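Local coordinates for protein flavodoxin (Bacteroides uniformis, PDB 4J8P) that binds flavin mononucleotide in a flavodoxin fold and probably serves as an electron-transfer flavoprotein, at residues A[65-70]-A[97-102]; A[83-88]-A[110-115]. All coordinates share one frame; numbering follows the deposited sequence.

Contact 1 (A[65-70]-A[97-102]); sequences KSRPAL and IINTFI
T100 donates its hydroxyl to the carbonyl of P68, OG1 to O 2.9 Å, the one hydrogen bond between loop 65-70 and helix 97-102; the donor is tilted 33° from the carbonyl plane. The guanidinium of R67 is laid over the N99 side chain, the two flat groups stacked with their planes 25° apart. N99 CB lies under one guanidinium face, off centre, 3.4 Å from R67 NE. A bend at chi2 folds the arginine over the helix, and R67 NH1 holds the S66 carbonyl O at 2.9 Å, close to the guanidinium plane. NE forms a salt bridge with E103, while N99 ND2 bonds to Y134 OH. Apolar contact comes from L70 CD2 against I97 CG1 at 3.7 Å, and from P68 CB, 4.3 Å from I97 CB. With T100 OG1 anti to the carbonyl carbon (chi1 -52°), the threonine methyl is left to meet L70, whose CG passes T100 CG2 at 3.8 Å. The loop, which follows helix 56-62, packs on the side of helix 96-102 bearing I97, N99 and T100, while I98, F101 and I102 pack on strand 80-88.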
ATOM      1  N   LYS A  65      11.800   9.459   7.596  1.00 22.35           N
ATOM      2  CA  LYS A  65      11.452   9.009   8.947  1.00 21.43           C
ATOM      3  C   LYS A  65      10.015   9.387   9.346  1.00 23.24           C
ATOM      4  O   LYS A  65       9.574   9.035  10.449  1.00 23.01           O
ATOM      5  CB  LYS A  65      12.422   9.625   9.979  1.00 23.33           C
ATOM      6  CG  LYS A  65      13.913   9.520   9.641  1.00 31.81           C
ATOM      7  CD  LYS A  65      14.392   8.096   9.507  1.00 32.34           C
ATOM      8  CE  LYS A  65      15.829   8.089   9.014  1.00 41.05           C
ATOM      9  NZ  LYS A  65      16.358   6.709   8.879  1.00 46.05           N
ATOM     10  N   SER A  66       9.295  10.127   8.487  1.00 18.88           N
ATOM     11  CA  SER A  66       7.910  10.540   8.807  1.00 18.97           C
ATOM     12  C   SER A  66       6.999   9.317   8.907  1.00 19.63           C
ATOM     13  O   SER A  66       7.067   8.419   8.061  1.00 19.17           O
ATOM     14  CB  SER A  66       7.372  11.496   7.753  1.00 21.55           C
ATOM     15  OG  SER A  66       6.081  11.971   8.105  1.00 24.02           O
ATOM     16  N   ARG A  67       6.156   9.278   9.960  1.00 18.66           N
ATOM     17  CA  ARG A  67       5.233   8.159  10.152  1.00 17.80           C
ATOM     18  C   ARG A  67       3.823   8.685  10.506  1.00 19.32           C
ATOM     19  O   ARG A  67       3.460   8.805  11.701  1.00 18.71           O
ATOM     20  CB  ARG A  67       5.718   7.190  11.237  1.00 18.70           C
ATOM     21  CG  ARG A  67       7.072   6.527  10.949  1.00 19.61           C
ATOM     22  CD  ARG A  67       6.936   5.529   9.787  1.00 19.28           C
ATOM     23  NE  ARG A  67       8.190   4.815   9.554  1.00 19.27           N
ATOM     24  CZ  ARG A  67       9.146   5.204   8.706  1.00 20.24           C
ATOM     25  NH1 ARG A  67       9.000   6.317   7.983  1.00 18.66           N
ATOM     26  NH2 ARG A  67      10.263   4.492   8.587  1.00 20.31           N
ATOM     27  N   PRO A  68       3.002   9.033   9.492  1.00 17.45           N
ATOM     28  CA  PRO A  68       1.636   9.519   9.777  1.00 17.67           C
ATOM     29  C   PRO A  68       0.888   8.515  10.631  1.00 18.98           C
ATOM     30  O   PRO A  68       0.910   7.309  10.353  1.00 18.62           O
ATOM     31  CB  PRO A  68       1.000   9.625   8.377  1.00 18.32           C
ATOM     32  CG  PRO A  68       2.190   9.902   7.480  1.00 21.84           C
ATOM     33  CD  PRO A  68       3.270   9.006   8.032  1.00 18.28           C
ATOM     34  N   ALA A  69       0.233   9.009  11.694  1.00 17.43           N
ATOM     35  CA  ALA A  69      -0.467   8.095  12.593  1.00 17.64           C
ATOM     36  C   ALA A  69      -1.663   7.427  11.909  1.00 20.12           C
ATOM     37  O   ALA A  69      -2.299   8.020  11.022  1.00 19.09           O
ATOM     38  CB  ALA A  69      -0.928   8.840  13.832  1.00 19.58           C
ATOM     39  N   LEU A  70      -1.978   6.192  12.354  1.00 18.88           N
ATOM     40  CA  LEU A  70      -3.150   5.470  11.856  1.00 18.92           C
ATOM     41  C   LEU A  70      -4.395   5.854  12.669  1.00 21.74           C
ATOM     42  O   LEU A  70      -4.292   6.153  13.877  1.00 21.78           O
ATOM     43  CB  LEU A  70      -2.947   3.954  11.973  1.00 18.73           C
ATOM     44  CG  LEU A  70      -1.731   3.382  11.264  1.00 22.78           C
ATOM     45  CD1 LEU A  70      -1.612   1.874  11.535  1.00 23.69           C
ATOM     46  CD2 LEU A  70      -1.793   3.661   9.786  1.00 24.10           C
ATOM     47  N   ILE A  97       2.493   6.619   5.233  1.00 14.93           N
ATOM     48  CA  ILE A  97       1.550   5.847   6.056  1.00 14.62           C
ATOM     49  C   ILE A  97       1.767   4.336   5.812  1.00 15.59           C
ATOM     50  O   ILE A  97       1.434   3.528   6.661  1.00 17.15           O
ATOM     51  CB  ILE A  97       0.103   6.283   5.819  1.00 17.84           C
ATOM     52  CG1 ILE A  97      -0.798   5.709   6.920  1.00 17.33           C
ATOM     53  CG2 ILE A  97      -0.370   5.912   4.380  1.00 18.82           C
ATOM     54  CD1 ILE A  97      -2.194   6.181   6.841  1.00 20.80           C
ATOM     55  N   ILE A  98       2.338   3.947   4.646  1.00 14.06           N
ATOM     56  CA  ILE A  98       2.618   2.515   4.412  1.00 13.50           C
ATOM     57  C   ILE A  98       3.707   2.050   5.373  1.00 16.49           C
ATOM     58  O   ILE A  98       3.615   0.936   5.911  1.00 17.79           O
ATOM     59  CB  ILE A  98       3.014   2.314   2.941  1.00 15.07           C
ATOM     60  CG1 ILE A  98       1.812   2.676   2.019  1.00 16.63           C
ATOM     61  CG2 ILE A  98       3.540   0.841   2.707  1.00 14.88           C
ATOM     62  CD1 ILE A  98       0.467   1.854   2.338  1.00 17.15           C
ATOM     63  N   ASN A  99       4.703   2.911   5.637  1.00 15.98           N
ATOM     64  CA  ASN A  99       5.727   2.588   6.636  1.00 16.35           C
ATOM     65  C   ASN A  99       5.068   2.487   8.027  1.00 17.81           C
ATOM     66  O   ASN A  99       5.382   1.571   8.792  1.00 18.64           O
ATOM     67  CB  ASN A  99       6.828   3.630   6.639  1.00 17.13           C
ATOM     68  CG  ASN A  99       7.514   3.725   5.293  1.00 18.68           C
ATOM     69  OD1 ASN A  99       7.159   4.577   4.490  1.00 19.87           O
ATOM     70  ND2 ASN A  99       8.507   2.869   5.060  1.00 18.15           N
ATOM     71  N   THR A 100       4.140   3.418   8.355  1.00 16.72           N
ATOM     72  CA  THR A 100       3.489   3.304   9.666  1.00 16.25           C
ATOM     73  C   THR A 100       2.771   1.962   9.787  1.00 18.37           C
ATOM     74  O   THR A 100       2.891   1.295  10.817  1.00 19.47           O
ATOM     75  CB  THR A 100       2.476   4.441   9.854  1.00 16.79           C
ATOM     76  OG1 THR A 100       3.124   5.675   9.577  1.00 18.87           O
ATOM     77  CG2 THR A 100       1.920   4.473  11.307  1.00 19.22           C
ATOM     78  N   PHE A 101       2.040   1.573   8.728  1.00 15.49           N
ATOM     79  CA  PHE A 101       1.291   0.328   8.719  1.00 15.52           C
ATOM     80  C   PHE A 101       2.228  -0.880   8.942  1.00 17.64           C
ATOM     81  O   PHE A 101       1.966  -1.699   9.824  1.00 18.26           O
ATOM     82  CB  PHE A 101       0.527   0.219   7.392  1.00 16.36           C
ATOM     83  CG  PHE A 101      -0.193  -1.076   7.191  1.00 17.27           C
ATOM     84  CD1 PHE A 101      -1.333  -1.385   7.939  1.00 19.51           C
ATOM     85  CD2 PHE A 101       0.288  -2.022   6.297  1.00 18.40           C
ATOM     86  CE1 PHE A 101      -1.996  -2.613   7.764  1.00 19.50           C
ATOM     87  CE2 PHE A 101      -0.392  -3.237   6.105  1.00 20.27           C
ATOM     88  CZ  PHE A 101      -1.526  -3.518   6.830  1.00 19.20           C
ATOM     89  N   ILE A 102       3.296  -0.993   8.148  1.00 15.60           N
ATOM     90  CA  ILE A 102       4.223  -2.139   8.263  1.00 16.30           C
ATOM     91  C   ILE A 102       4.855  -2.173   9.667  1.00 18.86           C
ATOM     92  O   ILE A 102       5.076  -3.240  10.229  1.00 19.53           O
ATOM     93  CB  ILE A 102       5.289  -2.068   7.139  1.00 18.28           C
ATOM     94  CG1 ILE A 102       4.595  -2.282   5.784  1.00 18.25           C
ATOM     95  CG2 ILE A 102       6.457  -3.060   7.363  1.00 19.70           C
ATOM     96  CD1 ILE A 102       5.514  -1.927   4.546  1.00 18.70           C
TER

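Contact 2 (A[83-88]-A[110-115]). With FMN (flavin mononucleotide), chain B.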
ATOM      1  N   ILE A  83      -0.190 -11.079   2.433  1.00 18.66           N
ATOM      2  CA  ILE A  83      -0.716  -9.731   2.575  1.00 17.68           C
ATOM      3  C   ILE A  83      -0.337  -8.906   1.371  1.00 18.90           C
ATOM      4  O   ILE A  83       0.855  -8.726   1.097  1.00 19.44           O
ATOM      5  CB  ILE A  83      -0.224  -9.037   3.872  1.00 19.27           C
ATOM      6  CG1 ILE A  83      -0.615  -9.895   5.127  1.00 20.16           C
ATOM      7  CG2 ILE A  83      -0.787  -7.570   3.942  1.00 19.23           C
ATOM      8  CD1 ILE A  83      -0.178  -9.323   6.444  1.00 25.38           C
ATOM      9  N   TYR A  84      -1.344  -8.417   0.658  1.00 16.04           N
ATOM     10  CA  TYR A  84      -1.099  -7.461  -0.433  1.00 15.08           C
ATOM     11  C   TYR A  84      -1.162  -6.064   0.176  1.00 17.15           C
ATOM     12  O   TYR A  84      -2.014  -5.829   1.047  1.00 15.73           O
ATOM     13  CB  TYR A  84      -2.164  -7.578  -1.511  1.00 16.50           C
ATOM     14  CG  TYR A  84      -2.095  -8.831  -2.331  1.00 16.65           C
ATOM     15  CD1 TYR A  84      -2.573 -10.036  -1.831  1.00 18.54           C
ATOM     16  CD2 TYR A  84      -1.566  -8.812  -3.625  1.00 17.34           C
ATOM     17  CE1 TYR A  84      -2.492 -11.212  -2.587  1.00 18.84           C
ATOM     18  CE2 TYR A  84      -1.511  -9.971  -4.398  1.00 19.06           C
ATOM     19  CZ  TYR A  84      -1.976 -11.166  -3.871  1.00 20.46           C
ATOM     20  OH  TYR A  84      -1.909 -12.326  -4.613  1.00 24.47           O
ATOM     21  N   ILE A  85      -0.247  -5.140  -0.223  1.00 14.91           N
ATOM     22  CA  ILE A  85      -0.266  -3.770   0.308  1.00 14.39           C
ATOM     23  C   ILE A  85      -0.307  -2.848  -0.871  1.00 16.59           C
ATOM     24  O   ILE A  85       0.638  -2.834  -1.668  1.00 15.99           O
ATOM     25  CB  ILE A  85       0.957  -3.478   1.218  1.00 15.36           C
ATOM     26  CG1 ILE A  85       0.995  -4.475   2.399  1.00 15.77           C
ATOM     27  CG2 ILE A  85       0.884  -2.005   1.718  1.00 15.85           C
ATOM     28  CD1 ILE A  85       2.173  -4.225   3.333  1.00 18.72           C
ATOM     29  N   GLY A  86      -1.407  -2.114  -1.022  1.00 15.40           N
ATOM     30  CA  GLY A  86      -1.564  -1.219  -2.165  1.00 15.43           C
ATOM     31  C   GLY A  86      -1.462   0.240  -1.801  1.00 16.78           C
ATOM     32  O   GLY A  86      -1.873   0.637  -0.706  1.00 15.62           O
ATOM     33  N   PHE A  87      -0.962   1.033  -2.733  1.00 14.02           N
ATOM     34  CA  PHE A  87      -0.840   2.475  -2.483  1.00 14.79           C
ATOM     35  C   PHE A  87      -0.676   3.267  -3.751  1.00 16.19           C
ATOM     36  O   PHE A  87      -0.196   2.730  -4.743  1.00 15.86           O
ATOM     37  CB  PHE A  87       0.408   2.758  -1.595  1.00 15.36           C
ATOM     38  CG  PHE A  87       1.645   1.984  -2.017  1.00 14.77           C
ATOM     39  CD1 PHE A  87       1.909   0.722  -1.483  1.00 15.31           C
ATOM     40  CD2 PHE A  87       2.548   2.525  -2.945  1.00 16.24           C
ATOM     41  CE1 PHE A  87       3.023  -0.020  -1.896  1.00 16.49           C
ATOM     42  CE2 PHE A  87       3.655   1.779  -3.383  1.00 16.98           C
ATOM     43  CZ  PHE A  87       3.905   0.518  -2.828  1.00 15.35           C
ATOM     44  N   PRO A  88      -1.003   4.566  -3.719  1.00 14.45           N
ATOM     45  CA  PRO A  88      -0.587   5.423  -4.840  1.00 14.78           C
ATOM     46  C   PRO A  88       0.913   5.693  -4.791  1.00 17.37           C
ATOM     47  O   PRO A  88       1.469   5.711  -3.700  1.00 16.32           O
ATOM     48  CB  PRO A  88      -1.319   6.731  -4.582  1.00 16.37           C
ATOM     49  CG  PRO A  88      -1.473   6.792  -3.048  1.00 18.43           C
ATOM     50  CD  PRO A  88      -1.632   5.333  -2.605  1.00 15.99           C
ATOM     51  N   LYS A 110       5.068 -14.274   6.577  1.00 30.24           N
ATOM     52  CA  LYS A 110       4.066 -13.903   5.591  1.00 26.83           C
ATOM     53  C   LYS A 110       4.677 -13.415   4.298  1.00 26.29           C
ATOM     54  O   LYS A 110       5.717 -12.749   4.299  1.00 26.98           O
ATOM     55  CB  LYS A 110       3.156 -12.779   6.147  1.00 25.91           C
ATOM     56  CG  LYS A 110       2.561 -13.135   7.518  1.00 31.09           C
ATOM     57  CD  LYS A 110       1.603 -12.071   7.988  1.00 31.73           C
ATOM     58  CE  LYS A 110       1.296 -12.193   9.462  1.00 30.62           C
ATOM     59  NZ  LYS A 110       0.769 -13.535   9.855  1.00 33.14           N
ATOM     60  N   THR A 111       3.996 -13.725   3.202  1.00 23.32           N
ATOM     61  CA  THR A 111       4.403 -13.210   1.905  0.50 21.93           C
ATOM     62  C   THR A 111       3.705 -11.883   1.746  1.00 24.78           C
ATOM     63  O   THR A 111       2.497 -11.783   2.002  1.00 25.56           O
ATOM     64  CB  THR A 111       4.103 -14.195   0.797  0.50 21.43           C
ATOM     65  OG1 THR A 111       5.068 -15.252   0.876  0.50 18.46           O
ATOM     66  CG2 THR A 111       4.132 -13.548  -0.588  0.50 18.87           C
ATOM     67  N   VAL A 112       4.464 -10.856   1.414  1.00 20.53           N
ATOM     68  CA  VAL A 112       3.936  -9.501   1.292  1.00 17.95           C
ATOM     69  C   VAL A 112       4.178  -8.992  -0.113  1.00 18.56           C
ATOM     70  O   VAL A 112       5.313  -9.012  -0.604  1.00 18.30           O
ATOM     71  CB  VAL A 112       4.552  -8.577   2.354  1.00 21.47           C
ATOM     72  CG1 VAL A 112       3.986  -7.165   2.221  1.00 21.59           C
ATOM     73  CG2 VAL A 112       4.306  -9.149   3.759  1.00 21.15           C
ATOM     74  N   ILE A 113       3.100  -8.555  -0.773  1.00 17.05           N
ATOM     75  CA  ILE A 113       3.130  -8.194  -2.179  1.00 15.65           C
ATOM     76  C   ILE A 113       2.659  -6.764  -2.367  1.00 19.27           C
ATOM     77  O   ILE A 113       1.488  -6.489  -2.112  1.00 17.38           O
ATOM     78  CB  ILE A 113       2.227  -9.160  -2.984  1.00 17.88           C
ATOM     79  CG1 ILE A 113       2.644 -10.632  -2.768  1.00 18.06           C
ATOM     80  CG2 ILE A 113       2.246  -8.767  -4.496  1.00 18.52           C
ATOM     81  CD1 ILE A 113       1.584 -11.676  -3.167  1.00 20.55           C
ATOM     82  N   PRO A 114       3.541  -5.843  -2.769  1.00 16.04           N
ATOM     83  CA  PRO A 114       3.091  -4.465  -2.983  1.00 15.85           C
ATOM     84  C   PRO A 114       2.436  -4.270  -4.345  1.00 18.45           C
ATOM     85  O   PRO A 114       2.849  -4.864  -5.350  1.00 17.66           O
ATOM     86  CB  PRO A 114       4.378  -3.640  -2.880  1.00 15.88           C
ATOM     87  CG  PRO A 114       5.492  -4.604  -3.373  1.00 19.79           C
ATOM     88  CD  PRO A 114       4.979  -6.027  -3.104  1.00 16.93           C
ATOM     89  N   PHE A 115       1.396  -3.431  -4.390  1.00 16.22           N
ATOM     90  CA  PHE A 115       0.820  -3.038  -5.690  1.00 15.43           C
ATOM     91  C   PHE A 115       0.530  -1.532  -5.624  1.00 17.42           C
ATOM     92  O   PHE A 115       0.457  -0.959  -4.519  1.00 15.56           O
ATOM     93  CB  PHE A 115      -0.413  -3.875  -6.084  1.00 16.33           C
ATOM     94  CG  PHE A 115      -1.627  -3.688  -5.204  1.00 16.30           C
ATOM     95  CD1 PHE A 115      -1.764  -4.408  -4.027  1.00 16.45           C
ATOM     96  CD2 PHE A 115      -2.656  -2.828  -5.582  1.00 17.46           C
ATOM     97  CE1 PHE A 115      -2.887  -4.246  -3.220  1.00 16.09           C
ATOM     98  CE2 PHE A 115      -3.792  -2.667  -4.771  1.00 18.46           C
ATOM     99  CZ  PHE A 115      -3.912  -3.392  -3.610  1.00 16.52           C
TER
HETATM  100  N1  FMN B 201       2.271   9.757  -9.905  1.00 24.24           N
HETATM  101  C2  FMN B 201       3.420   9.346 -10.530  1.00 24.36           C
HETATM  102  O2  FMN B 201       3.409   8.824 -11.649  1.00 24.39           O
HETATM  103  N3  FMN B 201       4.663   9.594  -9.933  1.00 22.66           N
HETATM  104  C4  FMN B 201       4.866  10.274  -8.743  1.00 23.56           C
HETATM  105  O4  FMN B 201       6.005  10.373  -8.282  1.00 22.99           O
HETATM  106  C4A FMN B 201       3.642  10.785  -8.129  1.00 23.72           C
HETATM  107  N5  FMN B 201       3.753  11.559  -7.068  1.00 21.98           N
HETATM  108  C5A FMN B 201       2.585  12.039  -6.487  1.00 24.14           C
HETATM  109  C6  FMN B 201       2.688  12.809  -5.320  1.00 21.57           C
HETATM  110  C7  FMN B 201       1.558  13.236  -4.632  1.00 23.84           C
HETATM  111  C7M FMN B 201       1.724  13.941  -3.312  1.00 23.91           C
HETATM  112  C8  FMN B 201       0.281  12.917  -5.137  1.00 22.58           C
HETATM  113  C8M FMN B 201      -0.974  13.302  -4.398  1.00 23.41           C
HETATM  114  C9  FMN B 201       0.177  12.178  -6.309  1.00 23.36           C
HETATM  115  C9A FMN B 201       1.308  11.721  -6.991  1.00 24.88           C
HETATM  116  N10 FMN B 201       1.232  10.912  -8.166  1.00 24.16           N
HETATM  117  C10 FMN B 201       2.371  10.444  -8.767  1.00 21.58           C
HETATM  118  C1' FMN B 201      -0.103  10.560  -8.705  1.00 23.41           C
HETATM  119  C2' FMN B 201      -0.731   9.358  -7.999  1.00 22.81           C
HETATM  120  O2' FMN B 201       0.193   8.287  -7.812  1.00 19.09           O
HETATM  121  C3' FMN B 201      -1.947   8.802  -8.742  1.00 21.74           C
HETATM  122  O3' FMN B 201      -2.818   9.876  -9.119  1.00 22.78           O
HETATM  123  C4' FMN B 201      -2.684   7.738  -7.923  1.00 21.68           C
HETATM  124  O4' FMN B 201      -3.418   6.912  -8.825  1.00 25.51           O
HETATM  125  C5' FMN B 201      -3.628   8.376  -6.917  1.00 22.98           C
HETATM  126  O5' FMN B 201      -4.180   7.286  -6.171  1.00 20.67           O
HETATM  127  P   FMN B 201      -5.281   7.417  -5.065  1.00 18.70           P
HETATM  128  O1P FMN B 201      -4.883   8.261  -3.914  1.00 18.36           O
HETATM  129  O2P FMN B 201      -5.552   5.982  -4.684  1.00 17.29           O
HETATM  130  O3P FMN B 201      -6.536   7.963  -5.756  1.00 23.58           O
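Strands 83-88 and 111-115 are parallel neighbours in the central sheet of the flavodoxin fold, their axes 4.6 Å apart at closest approach. Five backbone hydrogen bonds join them: I83 N to T111 O, I113 N to I83 O, I85 N to I113 O, F115 N to I85 O, and F87 N to F115 O, the last the least straight at 144°. On one face of the sheet, I113 CD1 sits over the Y84 ring, 4.0 Å from its centroid and offset toward the rim. Farther along, the F115 ring lies flat on G86, whose CA is 3.4 Å from the ring centroid, nearly on the normal. F115 CG stands between the backbone N and carbonyl carbon (chi1 66°), which swings the ring across to the neighbouring strand; its edge meets Y84 CB, 3.8 Å from CE1. Glycine permits this, since any side chain there would run into the ring. An alanine in place of F115 would probably leave G86 CA without its aromatic cover and open a gap beside Y84 CB. Helix 96-102 connects the two strands in a beta-alpha-beta unit and packs on I85 and F87 on the other face. There I85 CD1 touches V112 CG1 at 3.6 Å, and F87 CE1 approaches P114 CB at 4.0 Å. Before the second strand begins, K110 CD touches I83 CD1 at 3.6 Å, and K110 NZ continues to the carbonyls of L77 and Y80. At the C-terminal strand end, P88 CB comes within 3.3 Å of FMN O5'.

From the N terminus, the chain reaches loop 65-70 first, then strand 83-88, helix 97-102 and segment 110-115, so the two contacts cross, their segments alternating. Contact 1 closes a loop of 26 residues that contains the whole of strand 80-88; contact 2 closes one of 21 residues that contains helix 96-102. The helix is thus held on two sides: by loop 65-70 in contact 1, and by the sheet of contact 2, where I98 packs on I85 and F87, and F101 and I102 on I85. The centres of the two contacts lie about 15 Å apart. Together they tie a surface loop, through one helix, to the middle of the sheet, which has FMN at the C-terminal ends of its strands.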